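Local coordinates for protein isomerase prhC (Penicillium brasilianum, PDB 5X9J) that acts as an isomerase in the biosynthesis of paraherquonin, a fungal meroterpenoid with a highly congested hexacyclic skeleton, at residues A110-C115 / E127-L132; E55-Y60 / D142-F147. All blocks are in the same frame, centred on the assembly; numbering follows the deposited sequence.

Contact 1. Residues A110-C115 / E127-L132; sequences AFRAAC and ENLVIL
With chi1 at 57°, CG of F111 stands between its backbone N and carbonyl carbon, and the ring lies beside V130 of the antiparallel partner strand. V130 sets its CB over one ring face, toward the rim and 3.9 Å from the F111 centroid, a CH-pi contact. L132 meets the edge of the same ring, its CD1 3.8 Å from CE2 of F111. With an alanine in place of F111, V130 and L132 would probably lose their aromatic partner and a gap would open beneath helix 26-43, whose A34, F37 and C38 also touch the ring.

On the other face of the hairpin, the R112 chain bends at chi3 (74°), and two waters meet the guanidinium edge in its plane. One links NH2 of R112 (2.8 Å) to OE1 of E127; the other joins NE of R112 to the backbone O of N128. NH2 of R112 and OE1 of E127 are themselves 4.3 Å apart, too far for a salt bridge, whereas NH1 pairs with D96. O of N128 also accepts A113 N (3.0 Å), which lies above the carbonyl plane; with the water, two donors grip it. L129 runs CD2 against F111 O (3.3 Å), while L129 and I131 pack on L129 of the second subunit. The F111 end of one face is thus apolar; the other pairs water-bridged charges with aliphatics near the dimer interface.

Contact 2. Residues E55-Y60 / D142-F147; sequences ESCLTY and DGIWEF
Y60 and W145 stand side by side on one face of a parallel strand pair, their planes only 4° apart. The rings are slid so far that they barely overlap, with 4.5 Å between the centroids of the Y60 ring and the five-membered ring of W145. The pyrrole side of the indole does the touching: NE1 of W145 lies over the Y60 face, 3.4 Å from CD1 of Y60, while CD1 of W145 meets CB of Y60 at 3.6 Å. I144 O lies in the plane of the Y60 ring, at its edge. The indole of W145 is turned roughly broadside to its own CA-CB bond (chi2 -101°), which helps carry its six-membered half over G143, where a beta carbon would run into CH2 of W145.

On the opposite face T59 and I144 also run alongside each other, pointing the same way. CD1 of I144 touches both OG1 of T59 (3.7 Å) and SG of C57 (4.0 Å), which approach it from directions roughly at right angles, and I144 goes on to touch L132 in the next strand.

The backbones fix this register: I144 N bonds to L58 O, Y60 N to I144 O at 2.7 Å, and E146 N to Y60 O. Further back, a water bridges L58 N and D142 O. D142 and G143 both face Q133, forming a classic beta bulge. A parallel edge strand joined to an otherwise antiparallel, curved sheet is consistent with the alpha+beta cone of SnoaL-like, NTF2-related proteins.

Both contacts belong to one mixed sheet, in which strands 124-134 and 141-148 are neighbours; probable hydrogen bonds from F147 N to L129 O and from I131 N to W145 O tie contact 1 to contact 2. Contact 1 is the buried one, an antiparallel hairpin formed by chain neighbours. Contact 2 is only partly buried and closes a much longer loop, within which contact 1 is nested, by parallel pairing. Chemistry follows place: a buried apolar cluster plus a water-bridged charged pair near the dimer interface in the first, a partly exposed, near-parallel tyrosine-tryptophan pair backed by a T59-I144 patch in the second. L129 of the second subunit reaches both, touching F147 in contact 2.

Contact 1. Residues A110-C115 / E127-L132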
# COMPACT_ATOMS: atom_id res chain seq x y z
N ALA B 110 -6.95 -5.95 6.29
CA ALA B 110 -6.18 -4.90 5.64
C ALA B 110 -6.84 -3.57 5.98
O ALA B 110 -8.06 -3.45 5.89
CB ALA B 110 -6.13 -5.09 4.12
N PHE B 111 -6.03 -2.59 6.39
CA PHE B 111 -6.61 -1.31 6.75
C PHE B 111 -5.65 -0.19 6.37
O PHE B 111 -4.43 -0.38 6.32
CB PHE B 111 -6.95 -1.23 8.24
CG PHE B 111 -5.78 -1.51 9.16
CD1 PHE B 111 -5.01 -0.46 9.65
CD2 PHE B 111 -5.48 -2.80 9.55
CE1 PHE B 111 -3.95 -0.71 10.52
CE2 PHE B 111 -4.43 -3.06 10.40
CZ PHE B 111 -3.67 -2.01 10.90
N ARG B 112 -6.22 0.98 6.12
CA ARG B 112 -5.44 2.18 5.89
C ARG B 112 -5.11 2.84 7.22
O ARG B 112 -5.94 2.86 8.14
CB ARG B 112 -6.22 3.15 5.00
CG ARG B 112 -6.48 2.65 3.59
CD ARG B 112 -7.25 3.71 2.81
NE ARG B 112 -6.40 4.84 2.46
CZ ARG B 112 -6.83 5.93 1.84
NH1 ARG B 112 -8.11 6.05 1.52
NH2 ARG B 112 -5.97 6.89 1.53
N ALA B 113 -3.90 3.38 7.32
CA ALA B 113 -3.46 4.02 8.54
C ALA B 113 -2.65 5.26 8.18
O ALA B 113 -2.17 5.41 7.05
CB ALA B 113 -2.62 3.07 9.41
N ALA B 114 -2.54 6.17 9.14
CA ALA B 114 -1.69 7.33 9.02
C ALA B 114 -0.77 7.37 10.23
O ALA B 114 -1.07 6.80 11.28
CB ALA B 114 -2.50 8.63 8.91
N CYS B 115 0.36 8.04 10.08
CA CYS B 115 1.29 8.21 11.18
C CYS B 115 1.91 9.59 11.09
O CYS B 115 1.90 10.24 10.04
CB CYS B 115 2.39 7.14 11.19
SG CYS B 115 3.42 7.17 9.72
N GLU B 127 1.30 7.92 5.27
CA GLU B 127 0.06 7.18 5.18
C GLU B 127 0.39 5.78 4.68
O GLU B 127 1.33 5.58 3.91
CB GLU B 127 -0.94 7.88 4.25
CG GLU B 127 -1.45 9.21 4.83
CD GLU B 127 -2.23 10.06 3.83
OE1 GLU B 127 -2.85 9.48 2.91
OE2 GLU B 127 -2.22 11.30 3.97
N ASN B 128 -0.37 4.81 5.17
CA ASN B 128 0.06 3.42 5.12
C ASN B 128 -1.11 2.53 4.73
O ASN B 128 -2.28 2.89 4.88
CB ASN B 128 0.62 2.96 6.49
CG ASN B 128 1.72 3.90 7.03
OD1 ASN B 128 2.90 3.58 6.99
ND2 ASN B 128 1.31 5.07 7.52
N LEU B 129 -0.78 1.34 4.25
CA LEU B 129 -1.72 0.23 4.17
C LEU B 129 -1.09 -0.92 4.94
O LEU B 129 0.06 -1.29 4.67
CB LEU B 129 -2.02 -0.15 2.71
CG LEU B 129 -3.21 -1.09 2.42
CD1 LEU B 129 -2.91 -2.54 2.84
CD2 LEU B 129 -4.48 -0.63 3.05
N VAL B 130 -1.81 -1.45 5.91
CA VAL B 130 -1.29 -2.51 6.77
C VAL B 130 -2.15 -3.75 6.55
O VAL B 130 -3.38 -3.65 6.53
CB VAL B 130 -1.29 -2.11 8.25
CG1 VAL B 130 -0.81 -3.29 9.13
CG2 VAL B 130 -0.38 -0.88 8.48
N ILE B 131 -1.52 -4.90 6.38
CA ILE B 131 -2.22 -6.17 6.42
C ILE B 131 -1.73 -6.93 7.65
O ILE B 131 -0.52 -7.08 7.85
CB ILE B 131 -1.98 -7.00 5.15
CG1 ILE B 131 -2.47 -6.24 3.91
CG2 ILE B 131 -2.68 -8.37 5.28
CD1 ILE B 131 -2.18 -6.99 2.58
N LEU B 132 -2.66 -7.43 8.45
CA LEU B 132 -2.32 -8.28 9.58
C LEU B 132 -2.81 -9.70 9.33
O LEU B 132 -3.94 -9.90 8.87
CB LEU B 132 -2.93 -7.76 10.88
CG LEU B 132 -2.57 -6.33 11.28
CD1 LEU B 132 -3.33 -5.93 12.55
CD2 LEU B 132 -1.07 -6.17 11.47
O HOH W 1 -3.19 7.00 2.03
O HOH W 2 -3.71 4.96 3.61

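Contact 2. Residues E55-Y60 / D142-F147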
# COMPACT_ATOMS: atom_id res chain seq x y z
N GLU B 55 5.76 -15.45 18.58
CA GLU B 55 7.22 -15.49 18.60
C GLU B 55 7.82 -15.52 17.20
O GLU B 55 8.92 -15.00 16.98
CB GLU B 55 7.72 -16.71 19.39
CG GLU B 55 7.70 -16.53 20.91
CD GLU B 55 8.69 -17.43 21.63
OE1 GLU B 55 9.53 -18.07 20.94
OE2 GLU B 55 8.63 -17.50 22.88
N SER B 56 7.12 -16.11 16.24
CA SER B 56 7.63 -16.23 14.88
C SER B 56 7.13 -15.12 13.95
O SER B 56 7.33 -15.21 12.74
CB SER B 56 7.28 -17.60 14.30
OG SER B 56 5.89 -17.82 14.34
N CYS B 57 6.50 -14.07 14.50
CA CYS B 57 5.93 -13.02 13.66
C CYS B 57 7.01 -12.37 12.80
O CYS B 57 8.10 -12.06 13.26
CB CYS B 57 5.26 -11.96 14.54
SG CYS B 57 4.36 -10.68 13.59
N LEU B 58 6.67 -12.14 11.53
CA LEU B 58 7.55 -11.42 10.62
C LEU B 58 6.85 -10.17 10.11
O LEU B 58 5.65 -10.19 9.85
CB LEU B 58 7.95 -12.31 9.43
CG LEU B 58 8.84 -13.51 9.78
CD1 LEU B 58 9.03 -14.40 8.56
CD2 LEU B 58 10.18 -13.01 10.30
N THR B 59 7.62 -9.09 9.96
CA THR B 59 7.15 -7.84 9.38
C THR B 59 7.76 -7.67 7.99
O THR B 59 8.98 -7.70 7.84
CB THR B 59 7.53 -6.64 10.26
OG1 THR B 59 6.97 -6.81 11.56
CG2 THR B 59 6.99 -5.33 9.65
N TYR B 60 6.91 -7.48 6.99
CA TYR B 60 7.35 -7.24 5.61
C TYR B 60 7.05 -5.80 5.22
O TYR B 60 5.88 -5.42 5.12
CB TYR B 60 6.65 -8.17 4.63
CG TYR B 60 6.81 -9.65 4.90
CD1 TYR B 60 6.02 -10.28 5.85
CD2 TYR B 60 7.71 -10.42 4.17
CE1 TYR B 60 6.15 -11.64 6.09
CE2 TYR B 60 7.84 -11.78 4.40
CZ TYR B 60 7.06 -12.38 5.37
OH TYR B 60 7.16 -13.73 5.62
N ASP B 142 0.48 -12.62 13.73
CA ASP B 142 1.48 -13.57 13.26
C ASP B 142 2.20 -13.11 12.00
O ASP B 142 3.24 -13.68 11.65
CB ASP B 142 0.83 -14.95 13.02
CG ASP B 142 1.85 -16.06 12.71
OD1 ASP B 142 2.90 -16.17 13.38
OD2 ASP B 142 1.58 -16.84 11.76
N GLY B 143 1.67 -12.10 11.31
CA GLY B 143 2.31 -11.54 10.14
C GLY B 143 1.87 -10.11 9.90
O GLY B 143 0.71 -9.77 10.15
N ILE B 144 2.79 -9.26 9.45
CA ILE B 144 2.52 -7.85 9.20
C ILE B 144 3.11 -7.50 7.84
O ILE B 144 4.29 -7.75 7.60
CB ILE B 144 3.14 -6.94 10.29
CG1 ILE B 144 2.62 -7.33 11.67
CG2 ILE B 144 2.85 -5.46 9.99
CD1 ILE B 144 3.54 -6.89 12.81
N TRP B 145 2.29 -6.92 6.97
CA TRP B 145 2.75 -6.34 5.71
C TRP B 145 2.42 -4.86 5.75
O TRP B 145 1.30 -4.48 6.11
CB TRP B 145 2.06 -7.00 4.51
CG TRP B 145 2.41 -8.46 4.37
CD1 TRP B 145 3.32 -9.01 3.51
CD2 TRP B 145 1.87 -9.55 5.14
NE1 TRP B 145 3.37 -10.38 3.70
CE2 TRP B 145 2.48 -10.74 4.68
CE3 TRP B 145 0.92 -9.64 6.16
CZ2 TRP B 145 2.18 -11.99 5.21
CZ3 TRP B 145 0.61 -10.88 6.69
CH2 TRP B 145 1.25 -12.05 6.21
N GLU B 146 3.39 -4.02 5.39
CA GLU B 146 3.16 -2.58 5.43
C GLU B 146 3.54 -1.94 4.11
O GLU B 146 4.63 -2.19 3.58
CB GLU B 146 3.95 -1.91 6.56
CG GLU B 146 3.79 -0.39 6.51
CD GLU B 146 4.48 0.37 7.65
OE1 GLU B 146 3.75 1.03 8.43
OE2 GLU B 146 5.74 0.32 7.75
N PHE B 147 2.64 -1.12 3.59
CA PHE B 147 2.91 -0.19 2.50
C PHE B 147 2.89 1.22 3.04
O PHE B 147 2.03 1.56 3.86
CB PHE B 147 1.85 -0.29 1.41
CG PHE B 147 1.89 -1.57 0.66
CD1 PHE B 147 1.37 -2.72 1.22
CD2 PHE B 147 2.45 -1.61 -0.60
CE1 PHE B 147 1.41 -3.92 0.52
CE2 PHE B 147 2.49 -2.79 -1.31
CZ PHE B 147 1.97 -3.95 -0.75
O HOH W 3 5.55 -16.20 11.29
O HOH W 4 4.93 -14.34 9.97